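Local coordinates for protein NAGD (Escherichia coli, PDB 2C4N) that probably removes phosphate from a broad range of nucleotides and some sugar phosphates, as a magnesium-dependent hydrolase of the haloacid dehalogenase superfamily, at residues 48-51 / 52-55; 67-71 / 72-76; 190-193 / 194-197. All blocks are in the same frame, centred on the assembly; numbering follows the deposited sequence.

Contact 1: residues 48-51 / 52-55; sequences TGQD and LANR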
loop_
_atom_site.group_PDB
_atom_site.type_symbol
_atom_site.label_atom_id
_atom_site.label_comp_id
_atom_site.label_asym_id
_atom_site.label_seq_id
_atom_site.Cartn_x
_atom_site.Cartn_y
_atom_site.Cartn_z
ATOM N N THR A 48 20.063 -26.573 6.075
ATOM C CA THR A 48 19.802 -27.833 5.386
ATOM C C THR A 48 19.133 -28.726 6.423
ATOM O O THR A 48 19.117 -28.395 7.610
ATOM C CB THR A 48 21.107 -28.535 4.958
ATOM O OG1 THR A 48 21.876 -28.841 6.130
ATOM C CG2 THR A 48 21.931 -27.644 4.039
ATOM N N GLY A 49 18.595 -29.856 5.982
ATOM C CA GLY A 49 17.963 -30.762 6.918
ATOM C C GLY A 49 18.959 -31.204 7.981
ATOM O O GLY A 49 18.620 -31.292 9.162
ATOM N N GLN A 50 20.201 -31.429 7.584
ATOM C CA GLN A 50 21.211 -31.874 8.528
ATOM C C GLN A 50 21.548 -30.788 9.509
ATOM O O GLN A 50 21.745 -31.059 10.660
ATOM C CB GLN A 50 22.455 -32.405 7.817
ATOM C CG GLN A 50 23.452 -33.148 8.696
ATOM C CD GLN A 50 22.878 -34.431 9.315
ATOM O OE1 GLN A 50 22.754 -35.448 8.647
ATOM N NE2 GLN A 50 22.538 -34.366 10.586
ATOM N N ASP A 51 21.599 -29.556 9.043
ATOM C CA ASP A 51 21.888 -28.427 9.930
ATOM C C ASP A 51 20.817 -28.371 11.009
ATOM O O ASP A 51 21.108 -28.180 12.187
ATOM C CB ASP A 51 21.859 -27.086 9.182
ATOM C CG ASP A 51 23.020 -26.906 8.225
ATOM O OD1 ASP A 51 24.112 -27.458 8.481
ATOM O OD2 ASP A 51 22.840 -26.182 7.219
ATOM N N LEU A 52 19.565 -28.521 10.588
ATOM C CA LEU A 52 18.443 -28.474 11.512
ATOM C C LEU A 52 18.478 -29.631 12.494
ATOM O O LEU A 52 18.205 -29.447 13.676
ATOM C CB LEU A 52 17.125 -28.468 10.736
ATOM C CG LEU A 52 16.831 -27.117 10.070
ATOM C CD1 LEU A 52 15.720 -27.269 9.045
ATOM C CD2 LEU A 52 16.456 -26.101 11.141
ATOM N N ALA A 53 18.820 -30.822 12.010
ATOM C CA ALA A 53 18.898 -31.985 12.889
ATOM C C ALA A 53 20.005 -31.769 13.925
ATOM O O ALA A 53 19.848 -32.125 15.093
ATOM C CB ALA A 53 19.169 -33.252 12.074
ATOM N N ASN A 54 21.111 -31.222 13.491
ATOM C CA ASN A 54 22.172 -30.914 14.404
ATOM C C ASN A 54 21.802 -29.860 15.453
ATOM O O ASN A 54 22.120 -29.981 16.590
ATOM C CB ASN A 54 23.429 -30.527 13.681
ATOM C CG ASN A 54 24.021 -31.659 12.908
ATOM O OD1 ASN A 54 23.622 -32.763 13.085
ATOM N ND2 ASN A 54 24.967 -31.364 12.065
ATOM N N ARG A 55 21.105 -28.834 14.995
ATOM C CA ARG A 55 20.631 -27.775 15.883
ATOM C C ARG A 55 19.704 -28.372 16.941
ATOM O O ARG A 55 19.804 -28.048 18.126
ATOM C CB ARG A 55 19.889 -26.714 15.066
ATOM C CG ARG A 55 19.177 -25.650 15.888
ATOM C CD ARG A 55 18.367 -24.741 14.971
ATOM N NE ARG A 55 17.443 -23.874 15.700
ATOM C CZ ARG A 55 16.429 -23.234 15.127
ATOM N NH1 ARG A 55 16.219 -23.365 13.823
ATOM N NH2 ARG A 55 15.619 -22.475 15.852
#
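Gln50 and Asn54, one turn apart on the surface of helix 49-58, set their amides against each other with the planes 31° apart. Gln50 NE2 gives a hydrogen bond to Asn54 OD1 at 3.2 Å, but it comes from above the carbonyl plane and the bond is bent (139° at the hydrogen). Gln50 CG lies opposite the backbone N (chi1 -168°) and a bend at chi2 leads the amide along the helix to Asn54, while NE2 also rests on the methyl of Ala53. Two amides suit this exposed side because each can both donate and accept.

The helix starts at a capping box. Thr48 OG1 accepts from Asp51 N at 3.0 Å, and Asp51 OD2 accepts from Thr48 N, also at 3.0 Å and nearly straight, on the anti side and tilted from the carboxylate plane; each side chain thus takes the other residue's backbone N-H, closing the first turn. Leu52 then bonds back to Thr48 O through its backbone N at 3.0 Å, and its CG lies 3.6 Å from that oxygen.

Arg55 touches Asp51 O with its CB, then runs extended away from the turn to Asp17 O and into a salt bridge with Asp11, which, as in relatives, it probably orients for proton transfer. Helix 49-58 connects parallel strands 38-42 and 68-70, and Leu52 and Ala53 lay their apolar side chains on strand 68-70.

Contact 2: residues 67-71 / 72-76; sequences VFYTS and AMATA
A capping box turns the end of strand 68-70 into helix 71-80, at an edge of the parallel sheet of the HAD core. Thr70 is the N-cap: its OG1 accepts from Met73 N at 3.2 Å, almost straight at 165°, and more weakly from Ala72 N. A first torsion of 72° tucks this hydroxyl in against its own backbone, where it faces the opening turn; threonine suits the place because a strand accepts its branched CB.

Met73 runs back along the strand on an extended chain. The reciprocal half of the box is weak: Thr70 N donates to Met73 SD at 3.6 Å, the sulfur standing in for the usual carboxylate or amide acceptor. The same sulfur makes an oblique Met-aromatic contact with Tyr69, 5.3 Å from the ring centroid. The Tyr69 ring and the thioether chain run antiparallel alongside each other, bringing Tyr69 CE1 to 3.8 Å from Met73 CB and CE2 equally near Ala74 CB, while the hydroxyl bonds to Asp77. With an alanine here, a gap would probably open beside Met73 and Ala74, and Asp77 would be left without its hydroxyl partner.

Ser71 O takes two bonds from Thr75, one from the backbone N and a short one from OG1 at 2.6 Å, almost head-on to the carbonyl. This buried helix start thus engages its hydroxyls: Thr70 OG1 accepts, Thr75 OG1 donates, and Ser71 OG donates to Asn43 O.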
loop_
_atom_site.group_PDB
_atom_site.type_symbol
_atom_site.label_atom_id
_atom_site.label_comp_id
_atom_site.label_asym_id
_atom_site.label_seq_id
_atom_site.Cartn_x
_atom_site.Cartn_y
_atom_site.Cartn_z
ATOM N N VAL A 67 12.717 -35.363 8.357
ATOM C CA VAL A 67 11.472 -34.725 8.755
ATOM C C VAL A 67 11.430 -33.232 8.479
ATOM O O VAL A 67 10.347 -32.660 8.381
ATOM C CB VAL A 67 11.138 -34.961 10.256
ATOM C CG1 VAL A 67 11.009 -36.443 10.527
ATOM C CG2 VAL A 67 12.199 -34.326 11.151
ATOM N N PHE A 68 12.590 -32.597 8.322
ATOM C CA PHE A 68 12.613 -31.156 8.076
ATOM C C PHE A 68 12.203 -30.728 6.674
ATOM O O PHE A 68 12.516 -31.386 5.684
ATOM C CB PHE A 68 13.998 -30.575 8.390
ATOM C CG PHE A 68 14.379 -30.689 9.830
ATOM C CD1 PHE A 68 15.180 -31.741 10.275
ATOM C CD2 PHE A 68 13.877 -29.783 10.762
ATOM C CE1 PHE A 68 15.468 -31.889 11.632
ATOM C CE2 PHE A 68 14.161 -29.925 12.115
ATOM C CZ PHE A 68 14.957 -30.980 12.551
ATOM N N TYR A 69 11.485 -29.611 6.604
ATOM C CA TYR A 69 11.052 -29.062 5.326
ATOM C C TYR A 69 11.142 -27.547 5.454
ATOM O O TYR A 69 10.437 -26.942 6.260
ATOM C CB TYR A 69 9.612 -29.487 5.012
ATOM C CG TYR A 69 9.254 -29.378 3.548
ATOM C CD1 TYR A 69 10.032 -30.007 2.575
ATOM C CD2 TYR A 69 8.138 -28.651 3.132
ATOM C CE1 TYR A 69 9.709 -29.918 1.218
ATOM C CE2 TYR A 69 7.804 -28.554 1.779
ATOM C CZ TYR A 69 8.593 -29.189 0.828
ATOM O OH TYR A 69 8.269 -29.097 -0.510
ATOM N N THR A 70 12.030 -26.940 4.675
ATOM C CA THR A 70 12.222 -25.497 4.716
ATOM C C THR A 70 11.664 -24.850 3.457
ATOM O O THR A 70 11.324 -25.535 2.493
ATOM C CB THR A 70 13.713 -25.142 4.779
ATOM O OG1 THR A 70 14.309 -25.410 3.505
ATOM C CG2 THR A 70 14.419 -25.979 5.842
ATOM N N SER A 71 11.586 -23.522 3.467
ATOM C CA SER A 71 11.086 -22.796 2.309
ATOM C C SER A 71 12.030 -22.964 1.122
ATOM O O SER A 71 11.634 -22.733 -0.016
ATOM C CB SER A 71 10.918 -21.307 2.631
ATOM O OG SER A 71 12.139 -20.725 3.036
ATOM N N ALA A 72 13.275 -23.358 1.386
ATOM C CA ALA A 72 14.247 -23.557 0.308
ATOM C C ALA A 72 13.933 -24.868 -0.399
ATOM O O ALA A 72 13.953 -24.953 -1.623
ATOM C CB ALA A 72 15.680 -23.574 0.864
ATOM N N MET A 73 13.641 -25.893 0.391
ATOM C CA MET A 73 13.283 -27.199 -0.150
ATOM C C MET A 73 11.972 -27.079 -0.916
ATOM O O MET A 73 11.823 -27.632 -2.001
ATOM C CB MET A 73 13.129 -28.207 0.992
ATOM C CG MET A 73 14.404 -28.416 1.798
ATOM S SD MET A 73 14.118 -29.492 3.200
ATOM C CE MET A 73 15.724 -29.478 4.006
ATOM N N ALA A 74 11.025 -26.352 -0.333
ATOM C CA ALA A 74 9.719 -26.144 -0.949
ATOM C C ALA A 74 9.853 -25.391 -2.262
ATOM O O ALA A 74 9.155 -25.689 -3.230
ATOM C CB ALA A 74 8.800 -25.382 0.009
ATOM N N THR A 75 10.760 -24.419 -2.300
ATOM C CA THR A 75 10.984 -23.643 -3.518
ATOM C C THR A 75 11.568 -24.544 -4.605
ATOM O O THR A 75 11.176 -24.466 -5.766
ATOM C CB THR A 75 11.942 -22.464 -3.260
ATOM O OG1 THR A 75 11.325 -21.539 -2.354
ATOM C CG2 THR A 75 12.283 -21.755 -4.565
ATOM N N ALA A 76 12.499 -25.410 -4.222
ATOM C CA ALA A 76 13.102 -26.331 -5.182
ATOM C C ALA A 76 12.024 -27.275 -5.708
ATOM O O ALA A 76 11.967 -27.553 -6.902
ATOM C CB ALA A 76 14.233 -27.134 -4.519
#

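Contact 3: residues 190-193 / 194-197; sequences QAHS and EETV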
loop_
_atom_site.group_PDB
_atom_site.type_symbol
_atom_site.label_atom_id
_atom_site.label_comp_id
_atom_site.label_asym_id
_atom_site.label_seq_id
_atom_site.Cartn_x
_atom_site.Cartn_y
_atom_site.Cartn_z
ATOM N N GLN A 190 2.603 -37.683 1.647
ATOM C CA GLN A 190 1.617 -38.439 0.881
ATOM C C GLN A 190 0.347 -38.461 1.726
ATOM O O GLN A 190 -0.321 -39.489 1.855
ATOM C CB GLN A 190 2.108 -39.868 0.636
ATOM C CG GLN A 190 3.428 -39.951 -0.114
ATOM C CD GLN A 190 3.970 -41.368 -0.177
ATOM O OE1 GLN A 190 3.305 -42.280 -0.671
ATOM N NE2 GLN A 190 5.183 -41.560 0.330
ATOM N N ALA A 191 0.023 -37.307 2.301
ATOM C CA ALA A 191 -1.139 -37.184 3.167
ATOM C C ALA A 191 -2.218 -36.277 2.605
ATOM O O ALA A 191 -1.959 -35.446 1.728
ATOM C CB ALA A 191 -0.703 -36.665 4.524
ATOM N N HIS A 192 -3.431 -36.450 3.121
ATOM C CA HIS A 192 -4.572 -35.637 2.718
ATOM C C HIS A 192 -4.795 -34.568 3.778
ATOM O O HIS A 192 -4.539 -34.789 4.962
ATOM C CB HIS A 192 -5.833 -36.494 2.586
ATOM C CG HIS A 192 -5.830 -37.390 1.388
ATOM N ND1 HIS A 192 -5.927 -38.762 1.484
ATOM C CD2 HIS A 192 -5.745 -37.110 0.067
ATOM C CE1 HIS A 192 -5.901 -39.288 0.273
ATOM N NE2 HIS A 192 -5.790 -38.307 -0.606
ATOM N N SER A 193 -5.286 -33.410 3.352
ATOM C CA SER A 193 -5.527 -32.311 4.272
ATOM C C SER A 193 -6.519 -32.671 5.375
ATOM O O SER A 193 -6.350 -32.245 6.520
ATOM C CB SER A 193 -6.029 -31.087 3.502
ATOM O OG SER A 193 -7.250 -31.372 2.844
ATOM N N GLU A 194 -7.535 -33.465 5.041
ATOM C CA GLU A 194 -8.565 -33.844 6.012
ATOM C C GLU A 194 -8.070 -34.668 7.200
ATOM O O GLU A 194 -8.769 -34.780 8.205
ATOM C CB GLU A 194 -9.707 -34.613 5.329
ATOM C CG GLU A 194 -10.037 -34.167 3.913
ATOM C CD GLU A 194 -9.108 -34.780 2.892
ATOM O OE1 GLU A 194 -9.054 -36.025 2.816
ATOM O OE2 GLU A 194 -8.430 -34.029 2.165
ATOM N N GLU A 195 -6.886 -35.263 7.084
ATOM C CA GLU A 195 -6.335 -36.058 8.183
ATOM C C GLU A 195 -5.012 -35.488 8.674
ATOM O O GLU A 195 -4.185 -36.209 9.228
ATOM C CB GLU A 195 -6.121 -37.518 7.765
ATOM C CG GLU A 195 -7.388 -38.350 7.683
ATOM C CD GLU A 195 -7.837 -38.583 6.260
ATOM O OE1 GLU A 195 -7.079 -39.219 5.499
ATOM O OE2 GLU A 195 -8.945 -38.133 5.903
ATOM N N THR A 196 -4.813 -34.191 8.474
ATOM C CA THR A 196 -3.572 -33.562 8.896
ATOM C C THR A 196 -3.823 -32.331 9.744
ATOM O O THR A 196 -4.756 -31.567 9.500
ATOM C CB THR A 196 -2.715 -33.164 7.681
ATOM O OG1 THR A 196 -2.487 -34.322 6.867
ATOM C CG2 THR A 196 -1.368 -32.597 8.131
ATOM N N VAL A 197 -2.990 -32.161 10.760
ATOM C CA VAL A 197 -3.090 -31.013 11.641
ATOM C C VAL A 197 -1.770 -30.270 11.537
ATOM O O VAL A 197 -0.728 -30.873 11.278
ATOM C CB VAL A 197 -3.296 -31.446 13.121
ATOM C CG1 VAL A 197 -2.105 -32.276 13.594
ATOM C CG2 VAL A 197 -3.467 -30.221 14.012
HETATM O O HOH W 1 -3.817 -38.828 4.922
#
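With chi1 at -56°, Thr196 places OG1 beside its own backbone N and opposite its carbonyl carbon, and from there the hydroxyl donates to His192 O at 2.8 Å. Glu195 N donates to the same oxygen at 3.2 Å from the other face of the carbonyl plane, so two donors grip one acceptor and neither lies in its plane. Threonine suits this buried spot: its OG1 satisfies a backbone oxygen and also packs 3.8 Å from Ala191 CB. Thr196 N adds a bond to Ser193 O, again from well above the carbonyl plane.

Glu194 is bent at chi2 (82°), which folds its carboxylate back over the turn. There Ser193 OG donates to Glu194 OE2 at 3.0 Å, on the anti side and somewhat out of plane, and Glu194 OE1 comes within 3.3 Å of His192 CB. The His192 ring and Glu194 carboxylate planes are 40° apart. Glu195 OE1 lies near the plane of the same ring, at its edge, and a water accepts from His192 N at 3.0 Å and gives a weak bond to this oxygen; Glu195 OE2 holds Met1 N.

This turn meets a second copy of the protein, although the enzyme is described as a monomer: the partner's His192 stacks on this ring, and weak bonds link each His192 NE2 to Glu194 OE1 of the other chain. Gln190, with positive phi, is the C-prime residue of the Schellman motif ending helix 180-189, and a tight turn then leads into strand 196-200 of the six-strand parallel sheet of the HAD core.

In the fold
From the N terminus, strand 38-42 leads to contact 1, which starts helix 49-58; the chain then returns through strand 68-70 to contact 2, which starts helix 71-80. These two follow in series, with neither nesting nor crossing, yet they touch: Leu52 CB, 3.5 Å from Phe68 CD2, ties helix 49-58 to strand 68-70, and Met73 CE, equally near Gly49 N, ties its start to helix 71-80. Contact 3 comes much later, closing the turn between helix 180-189 and strand 196-200, with its nearest atoms about 10 Å from contact 2 and about 17 Å from contact 1. Contacts 2 and 3 reach the same parallel sheet, 68-70 at its edge and 196-200 inside.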